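Local coordinates for protein probable transcriptional regulator PhnF (Escherichia coli, PDB 2FA1) that probably regulates transcription as a GntR/HutC-family DNA-binding protein of the alkylphosphonate uptake and C-P lyase operon, this chain being its C-terminal effector-binding domain, at residues 53-56 / 61-64; 75-80 / 87-92. All coordinates share one frame; numbering follows the deposited sequence.

Both contacts lie in the UTRA domain, the C-terminal effector-binding part of this regulator. Contact 1 joins two neighbouring strands, 47-57 and 60-69, in the six-stranded antiparallel sheet. Contact 2 pairs the short helix 75-78 and the turn after it with helix 86-94. Contact 1 is complete before the chain reaches contact 2, and strand 60-69 leads on to helix 75-78. Their centres are about 19 Å apart. Their nearest atoms are about 8 Å apart, so they do not touch. Together they follow the chain from the sheet into two helices, the second of which leads on to strand 98-109, outermost in the sheet within this chain.

Contact 1. Residues 53-56 / 61-64; sequences TLRR and ALCL
Leu54 and Leu64 meet through their CD1 methyls, 3.8 Å apart, on the sheet face that also carries Arg56 and Ala61. In Leu54, CG stands anti to the backbone N (chi1 -175°), and CD1 is carried over the neighbouring strand. There it lies 3.4 Å from Cys63 O and also reaches the CB of Ala61. Leu64 answers by bringing its own CD1 to 3.5 Å from Thr53 O. Leu25 of strand 23-31 touches both leucines. The Arg56 chain is extended from CG to NE, and one face of its guanidinium lies over Ala61 CB. Its NH1 is held by Gly59 O in the hairpin turn and by a salt bridge to Glu119.

The strands form an antiparallel hairpin with a classic beta bulge, in which Leu62 and Cys63 both stand opposite Arg55. Arg55 O takes two donors there. Leu62 N is 2.8 Å from Arg55 O, while the bond from Cys63 N is weak. Arg55 N returns a bond of 2.9 Å to Cys63 O.

On the other face, Arg55 CB and Cys63 CB sit side by side at 4.1 Å. The Arg55 chain runs out extended, and Leu62 CD1 lies over one face of its guanidinium. Gln11 accepts a bond from Arg55 NH1, and Phe9 makes a cation-pi contact with the same arginine. A water bonded to Thr53 OG1 donates a longer bond of 3.3 Å to Cys63 O.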
ATOM      1  N   THR A  53      -1.735 -15.336  12.603  1.00  9.69           N
ATOM      2  CA  THR A  53      -1.547 -16.329  11.501  1.00 10.95           C
ATOM      3  C   THR A  53      -0.221 -16.018  10.842  1.00  9.81           C
ATOM      4  O   THR A  53       0.330 -14.914  10.935  1.00  9.85           O
ATOM      5  CB  THR A  53      -2.651 -16.215  10.423  1.00 12.47           C
ATOM      6  OG1 THR A  53      -2.707 -14.873   9.871  1.00 14.57           O
ATOM      7  CG2 THR A  53      -4.135 -16.483  11.071  1.00 12.39           C
ATOM      8  N   LEU A  54       0.272 -17.057  10.126  1.00  9.78           N
ATOM      9  CA  LEU A  54       1.537 -16.815   9.393  1.00 10.96           C
ATOM     10  C   LEU A  54       1.488 -17.632   8.091  1.00 12.71           C
ATOM     11  O   LEU A  54       1.033 -18.794   8.084  1.00 13.60           O
ATOM     12  CB  LEU A  54       2.630 -17.413  10.232  1.00 12.39           C
ATOM     13  CG  LEU A  54       4.072 -17.190   9.726  1.00 12.49           C
ATOM     14  CD1 LEU A  54       4.482 -15.793   9.722  1.00 14.62           C
ATOM     15  CD2 LEU A  54       5.016 -18.058  10.495  1.00 15.29           C
ATOM     16  N   ARG A  55       2.018 -16.997   7.049  1.00 11.62           N
ATOM     17  CA  ARG A  55       2.146 -17.707   5.715  1.00 12.13           C
ATOM     18  C   ARG A  55       3.666 -17.990   5.596  1.00 12.21           C
ATOM     19  O   ARG A  55       4.517 -17.030   5.781  1.00 10.91           O
ATOM     20  CB  ARG A  55       1.630 -16.779   4.633  1.00 13.68           C
ATOM     21  CG  ARG A  55       2.005 -17.409   3.259  1.00 18.81           C
ATOM     22  CD  ARG A  55       1.613 -16.501   2.060  1.00 25.85           C
ATOM     23  NE  ARG A  55       1.973 -17.180   0.799  1.00 28.29           N
ATOM     24  CZ  ARG A  55       1.850 -16.602  -0.394  1.00 27.35           C
ATOM     25  NH1 ARG A  55       1.424 -15.353  -0.473  1.00 27.44           N
ATOM     26  NH2 ARG A  55       2.167 -17.258  -1.489  1.00 26.94           N
ATOM     27  N   ARG A  56       4.010 -19.233   5.191  1.00 10.47           N
ATOM     28  CA  ARG A  56       5.424 -19.579   4.956  1.00 11.34           C
ATOM     29  C   ARG A  56       5.448 -20.214   3.588  1.00 11.92           C
ATOM     30  O   ARG A  56       4.425 -20.771   3.124  1.00 15.36           O
ATOM     31  CB  ARG A  56       5.877 -20.643   5.905  1.00 14.48           C
ATOM     32  CG  ARG A  56       6.006 -20.164   7.360  1.00 13.81           C
ATOM     33  CD  ARG A  56       6.596 -21.353   8.302  1.00 12.53           C
ATOM     34  NE  ARG A  56       6.826 -20.813   9.648  1.00 12.23           N
ATOM     35  CZ  ARG A  56       7.915 -20.185  10.090  1.00 10.74           C
ATOM     36  NH1 ARG A  56       9.049 -20.090   9.356  1.00 12.91           N
ATOM     37  NH2 ARG A  56       7.880 -19.667  11.333  1.00 14.13           N
ATOM     38  N   ALA A  61       9.265 -17.727   6.522  1.00 10.79           N
ATOM     39  CA  ALA A  61       8.104 -16.890   6.932  1.00  9.12           C
ATOM     40  C   ALA A  61       7.977 -15.666   6.016  1.00 10.34           C
ATOM     41  O   ALA A  61       8.956 -14.905   5.849  1.00 10.68           O
ATOM     42  CB  ALA A  61       8.360 -16.351   8.401  1.00 10.14           C
ATOM     43  N   LEU A  62       6.774 -15.418   5.543  1.00 10.88           N
ATOM     44  CA  LEU A  62       6.566 -14.308   4.616  1.00 11.10           C
ATOM     45  C   LEU A  62       5.664 -13.228   5.154  1.00 12.05           C
ATOM     46  O   LEU A  62       5.880 -12.049   4.905  1.00 12.97           O
ATOM     47  CB  LEU A  62       5.920 -14.850   3.350  1.00 11.92           C
ATOM     48  CG  LEU A  62       6.806 -15.750   2.498  1.00 16.17           C
ATOM     49  CD1 LEU A  62       6.190 -15.784   1.138  1.00 20.23           C
ATOM     50  CD2 LEU A  62       8.216 -15.364   2.445  1.00 19.93           C
ATOM     51  N   CYS A  63       4.556 -13.657   5.775  1.00 14.11           N
ATOM     52  CA  CYS A  63       3.489 -12.700   6.122  1.00 14.36           C
ATOM     53  C   CYS A  63       2.900 -13.099   7.478  1.00 13.75           C
ATOM     54  O   CYS A  63       2.345 -14.199   7.610  1.00 14.88           O
ATOM     55  CB  CYS A  63       2.345 -12.787   5.066  1.00 11.56           C
ATOM     56  SG  CYS A  63       1.063 -11.549   5.611  1.00 20.38           S
ATOM     57  N   LEU A  64       3.020 -12.225   8.487  1.00 12.24           N
ATOM     58  CA  LEU A  64       2.496 -12.529   9.801  1.00 12.16           C
ATOM     59  C   LEU A  64       1.308 -11.565   9.988  1.00 12.31           C
ATOM     60  O   LEU A  64       1.462 -10.415   9.660  1.00 13.86           O
ATOM     61  CB  LEU A  64       3.542 -12.063  10.803  1.00 13.92           C
ATOM     62  CG  LEU A  64       3.092 -12.098  12.261  1.00 19.18           C
ATOM     63  CD1 LEU A  64       3.145 -13.618  12.603  1.00 21.65           C
ATOM     64  CD2 LEU A  64       4.075 -11.255  13.118  1.00 27.83           C
TER
HETATM   65  O   HOH W   1      -0.835 -14.983   7.743  1.00 17.66           O

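Contact 2. Residues 75-80 / 87-92; sequences WPTLQR and HDFLRE
Phe89 reaches from helix 86-94 to Thr77 and Arg80. This is packing between two helical elements of the UTRA domain: the short helix 75-78 with its following turn, and the helix that comes next in the chain. The Phe89 CB points toward the first of these. CG stands anti to the backbone N (chi1 178°), and the ring is carried across to the backbone of Thr77 and Arg80.

The CE2 corner of the ring makes the nearest approach, 3.3 Å from Thr77 O. That oxygen lies at the ring edge, in its plane. The same CE2 touches Thr77 CG2 at 3.8 Å, where the two side chains run alongside each other, pointing opposite ways. CZ, the tip, is 3.7 Å from Thr77 O and 3.9 Å from Arg80 C. The carbonyl carbon of Arg80 meets the ring obliquely. Phe81, which follows Arg80 in the chain, packs its ring edge-to-face with that of Phe89.

Thr77 O, the oxygen against the ring edge, accepts a backbone bond from Arg80 N at 3.1 Å within the turn. Away from the phenyl ring, the CD1 methyl of Leu90 stands 4.3 Å from Leu78 CD2 and at the same distance from Thr77 CG2. Leu90 also touches Leu98 of strand 98-109, and Leu78 touches Leu86. The guanidinium of Arg80 turns back along its own segment, where NH1 donates to Pro76 O at 2.9 Å, the oxygen lying in the guanidinium plane.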
ATOM      1  N   TRP A  75     -15.890 -16.440  20.161  1.00 11.53           N
ATOM      2  CA  TRP A  75     -14.892 -17.349  20.631  1.00 13.24           C
ATOM      3  C   TRP A  75     -15.120 -18.851  20.312  1.00 12.59           C
ATOM      4  O   TRP A  75     -14.139 -19.532  20.006  1.00 14.02           O
ATOM      5  CB  TRP A  75     -14.640 -17.012  22.133  1.00 14.87           C
ATOM      6  CG  TRP A  75     -13.589 -17.815  22.798  1.00 13.03           C
ATOM      7  CD1 TRP A  75     -13.741 -18.562  23.931  1.00 15.26           C
ATOM      8  CD2 TRP A  75     -12.204 -17.941  22.402  1.00 15.22           C
ATOM      9  NE1 TRP A  75     -12.534 -19.188  24.287  1.00 16.27           N
ATOM     10  CE2 TRP A  75     -11.574 -18.803  23.358  1.00 19.12           C
ATOM     11  CE3 TRP A  75     -11.444 -17.425  21.317  1.00 15.90           C
ATOM     12  CZ2 TRP A  75     -10.211 -19.134  23.269  1.00 17.78           C
ATOM     13  CZ3 TRP A  75     -10.060 -17.751  21.216  1.00 17.04           C
ATOM     14  CH2 TRP A  75      -9.459 -18.609  22.193  1.00 18.69           C
ATOM     15  N   PRO A  76     -16.369 -19.380  20.457  1.00 14.25           N
ATOM     16  CA  PRO A  76     -16.602 -20.787  20.070  1.00 14.72           C
ATOM     17  C   PRO A  76     -16.127 -21.082  18.613  1.00 15.81           C
ATOM     18  O   PRO A  76     -15.538 -22.145  18.340  1.00 16.58           O
ATOM     19  CB  PRO A  76     -18.157 -20.922  20.210  1.00 15.34           C
ATOM     20  CG  PRO A  76     -18.406 -19.996  21.412  1.00 16.78           C
ATOM     21  CD  PRO A  76     -17.631 -18.784  20.992  1.00 15.64           C
ATOM     22  N   THR A  77     -16.277 -20.067  17.744  1.00 13.70           N
ATOM     23  CA  THR A  77     -15.888 -20.265  16.365  1.00 12.71           C
ATOM     24  C   THR A  77     -14.414 -20.087  16.184  1.00 12.73           C
ATOM     25  O   THR A  77     -13.722 -20.947  15.630  1.00 12.62           O
ATOM     26  CB  THR A  77     -16.657 -19.290  15.478  1.00 10.86           C
ATOM     27  OG1 THR A  77     -18.047 -19.636  15.527  1.00 13.22           O
ATOM     28  CG2 THR A  77     -16.133 -19.335  13.948  1.00 14.89           C
ATOM     29  N   LEU A  78     -13.902 -18.933  16.619  1.00 10.95           N
ATOM     30  CA  LEU A  78     -12.497 -18.586  16.312  1.00 11.99           C
ATOM     31  C   LEU A  78     -11.464 -19.504  16.974  1.00 12.00           C
ATOM     32  O   LEU A  78     -10.331 -19.720  16.453  1.00 15.02           O
ATOM     33  CB  LEU A  78     -12.257 -17.102  16.613  1.00 11.03           C
ATOM     34  CG  LEU A  78     -12.999 -16.165  15.698  1.00 13.05           C
ATOM     35  CD1 LEU A  78     -12.786 -14.742  16.182  1.00 18.26           C
ATOM     36  CD2 LEU A  78     -12.647 -16.331  14.146  1.00 14.72           C
ATOM     37  N   GLN A  79     -11.765 -19.967  18.206  1.00 13.39           N
ATOM     38  CA  GLN A  79     -10.807 -20.884  18.833  1.00 14.99           C
ATOM     39  C   GLN A  79     -10.612 -22.167  18.031  1.00 15.40           C
ATOM     40  O   GLN A  79      -9.576 -22.769  18.167  1.00 18.45           O
ATOM     41  CB  GLN A  79     -11.244 -21.227  20.245  1.00 15.77           C
ATOM     42  CG  GLN A  79     -12.386 -22.243  20.301  1.00 16.01           C
ATOM     43  CD  GLN A  79     -12.963 -22.369  21.743  1.00 18.02           C
ATOM     44  OE1 GLN A  79     -13.723 -21.500  22.244  1.00 21.15           O
ATOM     45  NE2 GLN A  79     -12.672 -23.515  22.365  1.00 22.52           N
ATOM     46  N   ARG A  80     -11.572 -22.502  17.145  1.00 15.87           N
ATOM     47  CA  ARG A  80     -11.521 -23.696  16.303  1.00 15.84           C
ATOM     48  C   ARG A  80     -10.839 -23.483  14.988  1.00 17.39           C
ATOM     49  O   ARG A  80     -10.644 -24.485  14.218  1.00 15.91           O
ATOM     50  CB  ARG A  80     -12.953 -24.233  16.129  1.00 15.64           C
ATOM     51  CG  ARG A  80     -13.550 -24.725  17.493  1.00 16.04           C
ATOM     52  CD  ARG A  80     -15.055 -25.270  17.404  1.00 18.90           C
ATOM     53  NE  ARG A  80     -15.353 -26.133  18.612  1.00 24.84           N
ATOM     54  CZ  ARG A  80     -15.662 -25.688  19.851  1.00 26.57           C
ATOM     55  NH1 ARG A  80     -15.787 -24.393  20.146  1.00 21.92           N
ATOM     56  NH2 ARG A  80     -15.847 -26.582  20.844  1.00 24.97           N
ATOM     57  N   HIS A  87     -10.877 -15.347   7.040  1.00 15.44           N
ATOM     58  CA  HIS A  87     -12.180 -14.736   6.738  1.00 17.27           C
ATOM     59  C   HIS A  87     -13.150 -15.734   6.079  1.00 16.67           C
ATOM     60  O   HIS A  87     -14.338 -15.757   6.433  1.00 16.21           O
ATOM     61  CB  HIS A  87     -11.998 -13.418   6.019  1.00 19.22           C
ATOM     62  CG  HIS A  87     -11.454 -12.331   6.918  1.00 22.56           C
ATOM     63  ND1 HIS A  87     -11.433 -11.000   6.550  1.00 31.24           N
ATOM     64  CD2 HIS A  87     -10.969 -12.374   8.183  1.00 26.06           C
ATOM     65  CE1 HIS A  87     -10.933 -10.278   7.544  1.00 30.92           C
ATOM     66  NE2 HIS A  87     -10.645 -11.086   8.545  1.00 27.41           N
ATOM     67  N   ASP A  88     -12.615 -16.639   5.242  1.00 17.94           N
ATOM     68  CA  ASP A  88     -13.455 -17.679   4.652  1.00 19.71           C
ATOM     69  C   ASP A  88     -13.961 -18.620   5.775  1.00 17.01           C
ATOM     70  O   ASP A  88     -15.117 -19.015   5.759  1.00 17.78           O
ATOM     71  CB  ASP A  88     -12.720 -18.460   3.566  1.00 20.76           C
ATOM     72  CG  ASP A  88     -12.406 -17.630   2.317  1.00 27.36           C
ATOM     73  OD1 ASP A  88     -12.983 -16.551   2.111  1.00 31.71           O
ATOM     74  OD2 ASP A  88     -11.540 -18.104   1.537  1.00 31.61           O
ATOM     75  N   PHE A  89     -13.107 -18.982   6.720  1.00 15.04           N
ATOM     76  CA  PHE A  89     -13.522 -19.831   7.835  1.00 14.23           C
ATOM     77  C   PHE A  89     -14.631 -19.145   8.624  1.00 15.05           C
ATOM     78  O   PHE A  89     -15.660 -19.747   8.888  1.00 13.57           O
ATOM     79  CB  PHE A  89     -12.340 -20.035   8.765  1.00 13.88           C
ATOM     80  CG  PHE A  89     -12.687 -20.872   9.994  1.00 15.76           C
ATOM     81  CD1 PHE A  89     -12.870 -22.227   9.896  1.00 17.18           C
ATOM     82  CD2 PHE A  89     -12.849 -20.251  11.224  1.00 18.62           C
ATOM     83  CE1 PHE A  89     -13.225 -22.961  11.022  1.00 20.56           C
ATOM     84  CE2 PHE A  89     -13.161 -21.007  12.365  1.00 16.57           C
ATOM     85  CZ  PHE A  89     -13.325 -22.345  12.227  1.00 17.73           C
ATOM     86  N   LEU A  90     -14.420 -17.888   9.008  1.00 14.10           N
ATOM     87  CA  LEU A  90     -15.469 -17.169   9.778  1.00 13.65           C
ATOM     88  C   LEU A  90     -16.805 -17.129   8.992  1.00 15.31           C
ATOM     89  O   LEU A  90     -17.904 -17.372   9.575  1.00 13.72           O
ATOM     90  CB  LEU A  90     -14.979 -15.774  10.013  1.00 13.50           C
ATOM     91  CG  LEU A  90     -15.951 -14.859  10.786  1.00 15.82           C
ATOM     92  CD1 LEU A  90     -16.330 -15.433  12.171  1.00 14.99           C
ATOM     93  CD2 LEU A  90     -15.455 -13.370  10.921  1.00 16.37           C
ATOM     94  N   ARG A  91     -16.694 -16.870   7.675  1.00 15.16           N
ATOM     95  CA  ARG A  91     -17.913 -16.772   6.853  1.00 18.10           C
ATOM     96  C   ARG A  91     -18.592 -18.110   6.744  1.00 17.94           C
ATOM     97  O   ARG A  91     -19.831 -18.180   6.950  1.00 17.01           O
ATOM     98  CB  ARG A  91     -17.630 -16.169   5.461  1.00 17.96           C
ATOM     99  CG  ARG A  91     -19.000 -15.854   4.750  1.00 18.91           C
ATOM    100  CD  ARG A  91     -18.741 -15.528   3.302  1.00 30.85           C
ATOM    101  NE  ARG A  91     -18.173 -16.730   2.717  1.00 32.34           N
ATOM    102  CZ  ARG A  91     -16.960 -16.855   2.204  1.00 38.28           C
ATOM    103  NH1 ARG A  91     -16.120 -15.806   2.133  1.00 41.03           N
ATOM    104  NH2 ARG A  91     -16.592 -18.057   1.776  1.00 39.42           N
ATOM    105  N   GLU A  92     -17.802 -19.162   6.524  1.00 17.39           N
ATOM    106  CA  GLU A  92     -18.409 -20.518   6.395  1.00 17.66           C
ATOM    107  C   GLU A  92     -19.079 -20.944   7.689  1.00 17.67           C
ATOM    108  O   GLU A  92     -20.132 -21.635   7.677  1.00 16.08           O
ATOM    109  CB  GLU A  92     -17.373 -21.529   6.062  1.00 18.84           C
ATOM    110  CG  GLU A  92     -16.853 -21.318   4.605  1.00 24.40           C
ATOM    111  CD  GLU A  92     -15.730 -22.272   4.279  1.00 37.69           C
ATOM    112  OE1 GLU A  92     -15.976 -23.500   4.415  1.00 43.09           O
ATOM    113  OE2 GLU A  92     -14.605 -21.815   3.889  1.00 43.58           O
TER